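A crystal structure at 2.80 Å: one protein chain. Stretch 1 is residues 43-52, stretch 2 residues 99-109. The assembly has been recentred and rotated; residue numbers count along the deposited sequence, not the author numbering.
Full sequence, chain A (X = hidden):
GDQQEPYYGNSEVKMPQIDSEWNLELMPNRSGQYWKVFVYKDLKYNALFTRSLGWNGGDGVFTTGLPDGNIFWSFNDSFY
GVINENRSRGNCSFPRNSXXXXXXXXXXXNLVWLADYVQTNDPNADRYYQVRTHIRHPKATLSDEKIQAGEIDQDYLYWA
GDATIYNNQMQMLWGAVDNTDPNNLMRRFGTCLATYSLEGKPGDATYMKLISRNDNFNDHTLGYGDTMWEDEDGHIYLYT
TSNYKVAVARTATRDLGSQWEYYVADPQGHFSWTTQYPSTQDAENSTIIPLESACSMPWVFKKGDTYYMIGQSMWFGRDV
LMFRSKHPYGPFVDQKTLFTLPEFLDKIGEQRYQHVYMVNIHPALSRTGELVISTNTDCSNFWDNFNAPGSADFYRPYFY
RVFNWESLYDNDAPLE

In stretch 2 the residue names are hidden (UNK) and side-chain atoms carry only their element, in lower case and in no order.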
# COMPACT_ATOMS: atom_id res chain seq x y z
N LEU A 43 16.83 -5.11 5.99
CA LEU A 43 17.33 -6.22 5.17
C LEU A 43 16.60 -7.51 5.49
O LEU A 43 16.54 -8.38 4.62
CB LEU A 43 18.83 -6.40 5.32
CG LEU A 43 19.72 -5.15 5.14
CD1 LEU A 43 21.18 -5.54 5.20
CD2 LEU A 43 19.43 -4.42 3.83
N LYS A 44 16.01 -7.64 6.71
CA LYS A 44 15.23 -8.82 7.11
C LYS A 44 13.98 -8.93 6.24
O LYS A 44 13.67 -10.02 5.75
CB LYS A 44 14.81 -8.71 8.60
CG LYS A 44 14.27 -9.98 9.23
CD LYS A 44 13.84 -9.70 10.68
CE LYS A 44 14.45 -10.65 11.68
NZ LYS A 44 13.74 -11.96 11.75
N TYR A 45 13.26 -7.79 6.05
CA TYR A 45 12.04 -7.76 5.25
C TYR A 45 12.39 -7.81 3.78
O TYR A 45 11.76 -8.56 3.07
CB TYR A 45 11.14 -6.57 5.59
CG TYR A 45 10.20 -6.94 6.72
CD1 TYR A 45 10.69 -7.16 8.01
CD2 TYR A 45 8.88 -7.26 6.47
CE1 TYR A 45 9.86 -7.61 9.03
CE2 TYR A 45 8.04 -7.74 7.47
CZ TYR A 45 8.54 -7.95 8.75
OH TYR A 45 7.70 -8.45 9.72
N ASN A 46 13.44 -7.11 3.34
CA ASN A 46 13.87 -7.21 1.94
C ASN A 46 14.15 -8.69 1.59
O ASN A 46 13.81 -9.12 0.49
CB ASN A 46 15.12 -6.36 1.67
CG ASN A 46 14.84 -4.88 1.67
OD1 ASN A 46 13.72 -4.44 1.94
ND2 ASN A 46 15.84 -4.06 1.38
N ALA A 47 14.70 -9.49 2.56
CA ALA A 47 14.98 -10.92 2.36
C ALA A 47 13.70 -11.72 2.35
O ALA A 47 13.57 -12.62 1.52
CB ALA A 47 15.90 -11.44 3.44
N LEU A 48 12.74 -11.39 3.23
CA LEU A 48 11.45 -12.09 3.26
C LEU A 48 10.75 -12.03 1.90
O LEU A 48 10.20 -13.04 1.47
CB LEU A 48 10.51 -11.52 4.33
CG LEU A 48 10.72 -12.00 5.74
CD1 LEU A 48 9.87 -11.18 6.71
CD2 LEU A 48 10.40 -13.51 5.87
N PHE A 49 10.81 -10.88 1.20
CA PHE A 49 10.19 -10.70 -0.10
C PHE A 49 11.20 -10.90 -1.27
O PHE A 49 10.96 -10.41 -2.37
CB PHE A 49 9.49 -9.35 -0.15
CG PHE A 49 8.33 -9.30 0.82
CD1 PHE A 49 8.54 -9.04 2.17
CD2 PHE A 49 7.04 -9.56 0.39
CE1 PHE A 49 7.48 -9.02 3.07
CE2 PHE A 49 5.97 -9.55 1.30
CZ PHE A 49 6.20 -9.27 2.64
N THR A 50 12.29 -11.68 -1.03
CA THR A 50 13.24 -12.15 -2.04
C THR A 50 12.95 -13.62 -2.09
O THR A 50 13.57 -14.38 -1.34
CB THR A 50 14.69 -11.82 -1.70
OG1 THR A 50 14.80 -10.46 -1.40
CG2 THR A 50 15.62 -12.12 -2.82
N ARG A 51 11.91 -14.02 -2.85
CA ARG A 51 11.43 -15.40 -2.91
C ARG A 51 11.68 -16.03 -4.27
O ARG A 51 11.88 -15.32 -5.25
CB ARG A 51 9.93 -15.44 -2.58
CG ARG A 51 9.56 -14.62 -1.33
CD ARG A 51 8.14 -14.80 -0.82
NE ARG A 51 7.90 -16.16 -0.34
CZ ARG A 51 7.41 -17.17 -1.06
NH1 ARG A 51 7.08 -16.99 -2.33
NH2 ARG A 51 7.26 -18.37 -0.51
N SER A 52 11.69 -17.38 -4.32
CA SER A 52 11.96 -18.14 -5.54
C SER A 52 10.78 -18.94 -6.09
O SER A 52 10.78 -19.24 -7.28
CB SER A 52 13.11 -19.10 -5.29
OG SER A 52 14.28 -18.35 -5.03
N UNK A 99 -3.63 -11.98 -1.98
CA UNK A 99 -3.49 -11.69 -0.57
C UNK A 99 -2.62 -12.75 0.10
O UNK A 99 -2.30 -13.80 -0.48
c UNK A 99 -7.03 -12.86 0.84
c UNK A 99 -4.88 -11.54 0.12
c UNK A 99 -5.65 -12.89 0.18
c UNK A 99 -5.72 -10.43 -0.57
N UNK A 100 -2.21 -12.44 1.32
CA UNK A 100 -1.35 -13.28 2.15
C UNK A 100 -1.58 -12.94 3.63
O UNK A 100 -2.04 -11.84 3.93
se UNK A 100 1.88 -12.69 3.97
c UNK A 100 2.98 -11.66 2.99
c UNK A 100 0.12 -13.03 1.73
c UNK A 100 1.18 -13.76 2.56
N UNK A 101 -1.30 -13.89 4.53
CA UNK A 101 -1.39 -13.70 5.98
C UNK A 101 -0.03 -13.99 6.58
O UNK A 101 0.49 -15.08 6.37
c UNK A 101 -3.85 -14.39 6.09
c UNK A 101 -2.47 -14.59 6.69
c UNK A 101 -2.49 -14.30 8.19
N UNK A 102 0.54 -13.03 7.31
CA UNK A 102 1.82 -13.21 7.99
C UNK A 102 1.53 -13.57 9.42
O UNK A 102 0.85 -12.80 10.08
n UNK A 102 5.80 -10.65 9.44
c UNK A 102 4.65 -10.66 8.81
c UNK A 102 3.97 -11.99 8.72
c UNK A 102 2.65 -11.93 7.94
o UNK A 102 4.14 -9.64 8.38
N UNK A 103 2.06 -14.70 9.91
CA UNK A 103 1.89 -15.13 11.30
C UNK A 103 3.12 -14.74 12.10
O UNK A 103 4.19 -14.54 11.51
c UNK A 103 1.67 -16.64 11.35
o UNK A 103 2.78 -17.29 10.70
c UNK A 103 0.37 -17.07 10.71
N UNK A 104 3.06 -14.69 13.45
CA UNK A 104 4.28 -14.36 14.23
C UNK A 104 5.44 -15.33 13.95
O UNK A 104 5.20 -16.54 13.89
c UNK A 104 3.80 -14.47 15.68
c UNK A 104 2.34 -14.22 15.61
c UNK A 104 1.90 -14.87 14.35
N UNK A 105 6.66 -14.80 13.76
CA UNK A 105 7.85 -15.61 13.51
C UNK A 105 8.91 -14.95 12.64
O UNK A 105 10.10 -15.08 12.91
N UNK A 106 8.47 -14.26 11.57
CA UNK A 106 9.31 -13.53 10.60
C UNK A 106 10.31 -14.45 9.81
O UNK A 106 11.39 -14.00 9.41
c UNK A 106 9.78 -10.04 12.24
o UNK A 106 9.23 -8.93 12.10
c UNK A 106 10.04 -12.36 11.27
c UNK A 106 9.09 -11.26 11.67
o UNK A 106 10.86 -10.21 12.86
N UNK A 107 9.88 -15.69 9.52
CA UNK A 107 10.59 -16.64 8.66
C UNK A 107 9.68 -16.81 7.40
O UNK A 107 8.52 -16.40 7.46
c UNK A 107 13.25 -16.05 11.59
c UNK A 107 13.02 -17.24 10.67
c UNK A 107 11.59 -17.84 10.76
c UNK A 107 10.86 -17.97 9.40
n UNK A 107 14.50 -15.29 11.27
N UNK A 108 10.17 -17.36 6.27
CA UNK A 108 9.31 -17.50 5.07
C UNK A 108 8.11 -18.38 5.33
O UNK A 108 7.04 -18.13 4.78
o UNK A 108 9.50 -16.55 2.05
c UNK A 108 9.34 -17.71 2.56
o UNK A 108 8.54 -18.57 2.09
c UNK A 108 10.07 -18.04 3.86
N UNK A 109 8.29 -19.41 6.18
CA UNK A 109 7.20 -20.30 6.60
C UNK A 109 6.01 -19.52 7.17
O UNK A 109 4.89 -20.04 7.14
c UNK A 109 7.70 -21.34 7.64
c UNK A 109 8.94 -21.77 9.89
o UNK A 109 9.49 -21.32 10.92
o UNK A 109 8.83 -23.00 9.66
c UNK A 109 8.40 -20.78 8.87

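Position 99 carries four side-chain carbons, forked at the first, with one arm two carbons long. It lies in a strand and is out of reach of stretch 1. It is Ile99.

Position 100 has an unbranched chain of two carbons, a selenium and a terminal carbon. The selenium settles it: this is selenomethionine, Met100. Its CE lies 4.0 Å from Phe49 CZ, an apolar contact.

Position 101 has one carbon carrying two more and touches nothing on stretch 1. It is Val101.

Position 102 has three carbons, the third carrying one oxygen and one nitrogen. That is an amide, and the length makes it Gln102. Its NE2 donates a hydrogen bond to Tyr45 OH at 2.9 Å. Its OE1 is bonded elsewhere in the structure.

Position 103 has a carbon bearing one oxygen and one carbon, and makes no contact. It is Thr103.

Position 104 has three carbons closing a ring onto the backbone N, so it is Pro104.

Position 105 has no side-chain atoms. With phi 150° and psi -42°, a CB would be jammed against the carbonyl O of Pro104. It is Gly105.

Position 106 has three carbons, the third carrying two oxygens. This carboxylate is Glu106, and its CA-to-CB bond points toward stretch 1. Tyr45 OH donates to OE2 of Glu106 at 2.9 Å, while Lys44 NZ forms a salt bridge with OE1 of Glu106 at 3.5 Å.

Position 107 has four carbons in a row ending in nitrogen: Lys107. Its NZ comes within 3.4 Å of Lys44 NZ. Both are donors, so this is a close approach of like charges and no bond.

Position 108 has two carbons, the second carrying two oxygens. The short carboxylate is Asp108. Arg51 NE donates to its OD1 at 2.9 Å, and Arg51 NH2 donates to its OD2, also at 2.9 Å.

Position 109 has three carbons, the third carrying two oxygens. It is Glu109, and its CA-to-CB bond points away from stretch 1.

The contact joins the helix and the turn after it to a strand and the loop that follows. Tyr45 OH accepts from Gln102 and donates to Glu106, linking strand and loop. Glu106 also meets Lys44, whose charge it helps to offset beside Lys107. Leu48 packs on the loop backbone, with CD2 3.7 Å from Glu106 O. Past the helix, Arg51 pairs two nitrogens with both oxygens of Asp108, a two-point salt bridge. Phe49 and Met100 add a small apolar contact.

Stretch 2, residues 99-109: IMVQTPGEKDE
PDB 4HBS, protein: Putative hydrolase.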